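Local coordinates for protein acetyltransferase (Klebsiella pneumoniae, PDB 5XUN) that probably acetylates the amino group of glycyl-tRNA with acetyl-CoA, acting as the GNAT-family toxin KacT of a toxin-antitoxin pair, at residues 60-65 with 96-101. The protein carries 1 engineered substitution. Residues are numbered along the deposited sequence; the frame is centred on the assembly and turned at random.
Sequences LGYYTL and RLAIDK. With ACO (acetyl coenzyme *a), chain E.
Y62 and A98 form an antiparallel hydrogen-bonded pair, Y62 N to A98 O at 2.9 Å and A98 N to Y62 O at 3.0 Å. Toward one end of the ladder D100 N reaches L60 O at 2.7 Å in a nearly straight bond (169° at the hydrogen); toward the other, T64 N binds R96 O. On one face the Y62 ring, with CG between its backbone N and carbonyl carbon (chi1 78°), extends across to strand 96-99: CE1 meets A98 CB at 4.0 Å and the hydroxyl end passes R96 CD. The R96 guanidinium sits beyond this hydroxyl end and does not stack on the ring, though their planes are similarly inclined (15° apart); its NH1 makes a weak bond of 3.4 Å to T64 OG1, which sits at the guanidinium edge. On the other face Y63 CB packs against L97 CD1 at 3.7 Å. G61 faces I99 in a non-hydrogen-bonded pair, its CA close against A98 O. The far edge of 96-99 serves acetyl-CoA: L97 O accepts a hydrogen bond from N4P at 2.8 Å and I99 N donates to O9P at 2.9 Å, so the pantetheine arm runs beside the strand as in other GNAT enzymes. Second-shell bonds fix the polar ends: Y62 OH to L28 O, Y63 OH to H115 ND1, D100 OD1 to D22 N. L60 and G61 form a classic beta bulge, both facing L50 of strand 46-51, which flanks 59-71. Helix 26-34 covers the Y62 and R96 face, with F31 in cation-pi contact with R96; helix 108-126 packs on Y63, L97 and I99.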
ATOM      1  N   LEU B  60      -8.005 -10.650 -22.249  1.00 37.33           N
ATOM      2  CA  LEU B  60      -9.445 -10.447 -22.226  1.00 25.81           C
ATOM      3  C   LEU B  60      -9.910  -9.568 -21.074  1.00 31.03           C
ATOM      4  O   LEU B  60     -11.101  -9.237 -21.008  1.00 30.65           O
ATOM      5  CB  LEU B  60     -10.169 -11.804 -22.167  1.00 29.55           C
ATOM      6  CG  LEU B  60     -10.186 -12.681 -23.430  1.00 37.62           C
ATOM      7  CD1 LEU B  60     -10.727 -11.906 -24.622  1.00 37.37           C
ATOM      8  CD2 LEU B  60      -8.828 -13.287 -23.755  1.00 36.66           C
ATOM      9  N   GLY B  61      -9.012  -9.184 -20.174  1.00 31.24           N
ATOM     10  CA  GLY B  61      -9.343  -8.263 -19.105  1.00 24.46           C
ATOM     11  C   GLY B  61      -8.098  -7.920 -18.320  1.00 18.24           C
ATOM     12  O   GLY B  61      -7.071  -8.598 -18.426  1.00 22.60           O
ATOM     13  N   TYR B  62      -8.196  -6.853 -17.530  1.00 18.63           N
ATOM     14  CA  TYR B  62      -7.047  -6.443 -16.733  1.00 18.98           C
ATOM     15  C   TYR B  62      -7.514  -5.574 -15.574  1.00 20.37           C
ATOM     16  O   TYR B  62      -8.636  -5.057 -15.581  1.00 17.50           O
ATOM     17  CB  TYR B  62      -6.017  -5.700 -17.594  1.00 25.79           C
ATOM     18  CG  TYR B  62      -6.367  -4.254 -17.901  1.00 16.59           C
ATOM     19  CD1 TYR B  62      -7.182  -3.917 -18.986  1.00 22.29           C
ATOM     20  CD2 TYR B  62      -5.858  -3.227 -17.129  1.00 11.77           C
ATOM     21  CE1 TYR B  62      -7.495  -2.587 -19.261  1.00 14.04           C
ATOM     22  CE2 TYR B  62      -6.155  -1.922 -17.389  1.00 19.16           C
ATOM     23  CZ  TYR B  62      -6.967  -1.597 -18.460  1.00 26.86           C
ATOM     24  OH  TYR B  62      -7.251  -0.271 -18.695  1.00 15.82           O
ATOM     25  N   TYR B  63      -6.634  -5.411 -14.577  1.00 16.35           N
ATOM     26  CA  TYR B  63      -6.886  -4.454 -13.501  1.00 19.52           C
ATOM     27  C   TYR B  63      -5.559  -3.940 -12.946  1.00 12.35           C
ATOM     28  O   TYR B  63      -4.508  -4.550 -13.152  1.00 18.01           O
ATOM     29  CB  TYR B  63      -7.761  -5.060 -12.385  1.00 13.68           C
ATOM     30  CG  TYR B  63      -7.115  -6.066 -11.447  1.00 17.33           C
ATOM     31  CD1 TYR B  63      -6.316  -5.647 -10.381  1.00 13.38           C
ATOM     32  CD2 TYR B  63      -7.340  -7.429 -11.597  1.00 13.36           C
ATOM     33  CE1 TYR B  63      -5.752  -6.564  -9.505  1.00 12.66           C
ATOM     34  CE2 TYR B  63      -6.776  -8.352 -10.731  1.00 19.00           C
ATOM     35  CZ  TYR B  63      -5.984  -7.914  -9.683  1.00 21.38           C
ATOM     36  OH  TYR B  63      -5.427  -8.825  -8.816  1.00 20.00           O
ATOM     37  N   THR B  64      -5.620  -2.806 -12.231  1.00 15.65           N
ATOM     38  CA  THR B  64      -4.432  -2.190 -11.643  1.00 16.57           C
ATOM     39  C   THR B  64      -4.659  -1.853 -10.169  1.00 12.37           C
ATOM     40  O   THR B  64      -5.764  -1.485  -9.763  1.00 11.79           O
ATOM     41  CB  THR B  64      -4.029  -0.891 -12.384  1.00 11.57           C
ATOM     42  OG1 THR B  64      -4.979   0.136 -12.102  1.00 15.09           O
ATOM     43  CG2 THR B  64      -3.994  -1.110 -13.877  1.00 12.38           C
ATOM     44  N   LEU B  65      -3.579  -1.935  -9.377  1.00 23.09           N
ATOM     45  CA  LEU B  65      -3.606  -1.632  -7.946  1.00 16.25           C
ATOM     46  C   LEU B  65      -2.519  -0.625  -7.597  1.00 11.05           C
ATOM     47  O   LEU B  65      -1.380  -0.748  -8.049  1.00 18.33           O
ATOM     48  CB  LEU B  65      -3.406  -2.904  -7.105  1.00 13.38           C
ATOM     49  CG  LEU B  65      -4.460  -3.987  -7.335  1.00 16.43           C
ATOM     50  CD1 LEU B  65      -4.129  -5.281  -6.593  1.00 14.00           C
ATOM     51  CD2 LEU B  65      -5.812  -3.463  -6.913  1.00 10.20           C
ATOM     52  N   ARG B  96      -8.293   0.724 -12.034  1.00 27.91           N
ATOM     53  CA  ARG B  96      -8.962   0.347 -13.265  1.00 21.60           C
ATOM     54  C   ARG B  96      -9.303  -1.128 -13.216  1.00 27.97           C
ATOM     55  O   ARG B  96      -8.548  -1.937 -12.669  1.00 16.50           O
ATOM     56  CB  ARG B  96      -8.077   0.576 -14.488  1.00 28.29           C
ATOM     57  CG  ARG B  96      -7.932   2.001 -14.879  1.00 44.10           C
ATOM     58  CD  ARG B  96      -6.640   2.192 -15.605  1.00 26.49           C
ATOM     59  NE  ARG B  96      -6.248   3.584 -15.504  1.00 27.20           N
ATOM     60  CZ  ARG B  96      -5.520   4.068 -14.511  1.00 30.64           C
ATOM     61  NH1 ARG B  96      -5.104   3.261 -13.539  1.00 46.20           N
ATOM     62  NH2 ARG B  96      -5.213   5.352 -14.494  1.00 35.09           N
ATOM     63  N   LEU B  97     -10.422  -1.471 -13.849  1.00 17.70           N
ATOM     64  CA  LEU B  97     -10.824  -2.851 -14.058  1.00 16.51           C
ATOM     65  C   LEU B  97     -11.640  -2.890 -15.341  1.00 23.03           C
ATOM     66  O   LEU B  97     -12.524  -2.051 -15.532  1.00 20.45           O
ATOM     67  CB  LEU B  97     -11.647  -3.375 -12.879  1.00 15.48           C
ATOM     68  CG  LEU B  97     -12.343  -4.710 -13.146  1.00 29.60           C
ATOM     69  CD1 LEU B  97     -11.365  -5.824 -12.911  1.00 19.11           C
ATOM     70  CD2 LEU B  97     -13.587  -4.888 -12.287  1.00 32.44           C
ATOM     71  N   ALA B  98     -11.335  -3.836 -16.224  1.00 23.38           N
ATOM     72  CA  ALA B  98     -12.016  -3.897 -17.508  1.00 30.14           C
ATOM     73  C   ALA B  98     -12.000  -5.324 -18.028  1.00 29.09           C
ATOM     74  O   ALA B  98     -11.003  -6.035 -17.884  1.00 29.37           O
ATOM     75  CB  ALA B  98     -11.373  -2.955 -18.537  1.00 30.75           C
ATOM     76  N   ILE B  99     -13.118  -5.730 -18.625  1.00 33.07           N
ATOM     77  CA  ILE B  99     -13.281  -7.025 -19.275  1.00 33.99           C
ATOM     78  C   ILE B  99     -13.636  -6.772 -20.735  1.00 25.62           C
ATOM     79  O   ILE B  99     -14.417  -5.867 -21.038  1.00 25.41           O
ATOM     80  CB  ILE B  99     -14.374  -7.873 -18.587  1.00 30.56           C
ATOM     81  CG1 ILE B  99     -13.996  -8.183 -17.140  1.00 30.04           C
ATOM     82  CG2 ILE B  99     -14.624  -9.161 -19.352  1.00 26.62           C
ATOM     83  CD1 ILE B  99     -12.935  -9.257 -17.008  1.00 20.75           C
ATOM     84  N   ASP B 100     -13.052  -7.555 -21.638  1.00 30.69           N
ATOM     85  CA  ASP B 100     -13.360  -7.394 -23.055  1.00 38.98           C
ATOM     86  C   ASP B 100     -14.806  -7.777 -23.362  1.00 35.15           C
ATOM     87  O   ASP B 100     -15.344  -8.734 -22.798  1.00 36.62           O
ATOM     88  CB  ASP B 100     -12.412  -8.229 -23.911  1.00 35.30           C
ATOM     89  CG  ASP B 100     -12.675  -8.047 -25.396  1.00 44.73           C
ATOM     90  OD1 ASP B 100     -12.344  -6.960 -25.922  1.00 36.83           O
ATOM     91  OD2 ASP B 100     -13.211  -8.981 -26.032  1.00 44.65           O
ATOM     92  N   LYS B 101     -15.428  -7.020 -24.280  1.00 40.50           N
ATOM     93  CA  LYS B 101     -16.834  -7.226 -24.634  1.00 32.26           C
ATOM     94  C   LYS B 101     -17.122  -8.670 -25.019  1.00 26.88           C
ATOM     95  O   LYS B 101     -18.183  -9.209 -24.684  1.00 33.48           O
ATOM     96  CB  LYS B 101     -17.224  -6.318 -25.802  1.00 39.84           C
ATOM     97  CG  LYS B 101     -17.434  -4.846 -25.501  1.00 28.42           C
ATOM     98  CD  LYS B 101     -17.778  -4.128 -26.815  1.00 38.77           C
ATOM     99  CE  LYS B 101     -18.230  -2.688 -26.612  1.00 53.29           C
ATOM    100  NZ  LYS B 101     -19.627  -2.598 -26.091  1.00 62.82           N
TER
HETATM  101  N1A ACO E 201     -20.962 -15.620 -11.719  1.00 59.17           N
HETATM  102  C2A ACO E 201     -21.415 -14.354 -11.601  1.00 61.60           C
HETATM  103  N3A ACO E 201     -22.160 -13.726 -12.534  1.00 64.79           N
HETATM  104  C4A ACO E 201     -22.508 -14.358 -13.685  1.00 67.89           C
HETATM  105  C5A ACO E 201     -22.048 -15.747 -13.884  1.00 68.91           C
HETATM  106  C6A ACO E 201     -21.232 -16.367 -12.814  1.00 68.82           C
HETATM  107  N6A ACO E 201     -20.781 -17.640 -12.939  1.00 60.87           N
HETATM  108  N7A ACO E 201     -22.511 -16.148 -15.078  1.00 59.60           N
HETATM  109  C8A ACO E 201     -23.200 -15.109 -15.597  1.00 60.87           C
HETATM  110  N9A ACO E 201     -23.223 -14.046 -14.775  1.00 76.24           N
HETATM  111  C1B ACO E 201     -23.896 -12.753 -15.105  1.00 79.35           C
HETATM  112  C2B ACO E 201     -24.959 -12.312 -14.107  1.00 76.49           C
HETATM  113  O2B ACO E 201     -26.273 -12.604 -14.605  1.00 46.51           O
HETATM  114  C3B ACO E 201     -24.752 -10.814 -13.969  1.00 78.00           C
HETATM  115  O3B ACO E 201     -25.625 -10.125 -14.862  1.00 92.95           O
HETATM  116  P3B ACO E 201     -26.279  -8.695 -14.500  1.00 89.81           P
HETATM  117  O7A ACO E 201     -27.474  -9.038 -13.642  1.00 86.23           O
HETATM  118  O8A ACO E 201     -25.186  -7.959 -13.761  1.00 82.46           O
HETATM  119  O9A ACO E 201     -26.617  -8.105 -15.850  1.00 73.63           O
HETATM  120  C4B ACO E 201     -23.328 -10.567 -14.447  1.00 77.83           C
HETATM  121  O4B ACO E 201     -22.905 -11.722 -15.173  1.00 63.97           O
HETATM  122  C5B ACO E 201     -22.328 -10.312 -13.323  1.00 78.83           C
HETATM  123  O5B ACO E 201     -21.341  -9.402 -13.804  1.00 62.69           O
HETATM  124  P1A ACO E 201     -19.930  -9.908 -14.398  1.00 44.33           P
HETATM  125  O1A ACO E 201     -20.181 -10.816 -15.573  1.00 42.85           O
HETATM  126  O2A ACO E 201     -19.037 -10.377 -13.280  1.00 44.57           O
HETATM  127  O3A ACO E 201     -19.355  -8.508 -14.920  1.00 49.46           O
HETATM  128  P2A ACO E 201     -18.681  -8.331 -16.367  1.00 37.68           P
HETATM  129  O4A ACO E 201     -17.859  -9.546 -16.708  1.00 32.17           O
HETATM  130  O5A ACO E 201     -19.720  -7.826 -17.339  1.00 53.43           O
HETATM  131  O6A ACO E 201     -17.687  -7.119 -16.007  1.00 43.11           O
HETATM  132  CBP ACO E 201     -17.294  -4.782 -15.953  1.00 35.44           C
HETATM  133  CCP ACO E 201     -18.235  -5.894 -15.524  1.00 32.03           C
HETATM  134  CDP ACO E 201     -15.862  -5.146 -15.590  1.00 34.28           C
HETATM  135  CEP ACO E 201     -17.698  -3.482 -15.274  1.00 31.72           C
HETATM  136  CAP ACO E 201     -17.485  -4.671 -17.462  1.00 36.97           C
HETATM  137  OAP ACO E 201     -18.834  -4.255 -17.707  1.00 37.48           O
HETATM  138  C9P ACO E 201     -16.554  -3.679 -18.091  1.00 28.52           C
HETATM  139  O9P ACO E 201     -15.419  -3.993 -18.423  1.00 36.55           O
HETATM  140  N8P ACO E 201     -17.066  -2.470 -18.272  1.00 35.14           N
HETATM  141  C7P ACO E 201     -16.449  -1.492 -19.139  1.00 33.16           C
HETATM  142  C6P ACO E 201     -15.289  -0.784 -18.454  1.00 35.39           C
HETATM  143  C5P ACO E 201     -15.706  -0.422 -17.052  1.00 41.55           C
HETATM  144  O5P ACO E 201     -16.615   0.371 -16.858  1.00 31.52           O
HETATM  145  N4P ACO E 201     -15.028  -1.025 -16.078  1.00 32.93           N
HETATM  146  C3P ACO E 201     -15.384  -0.861 -14.683  1.00 28.47           C
HETATM  147  C2P ACO E 201     -14.942   0.482 -14.123  1.00 35.06           C
HETATM  148  S1P ACO E 201     -13.541   0.216 -13.089  1.00 55.04           S
HETATM  149  C   ACO E 201     -13.688   1.597 -12.192  1.00 28.54           C
HETATM  150  O   ACO E 201     -14.743   2.197 -12.263  1.00 25.69           O
HETATM  151  CH3 ACO E 201     -12.530   2.045 -11.347  1.00 27.18           C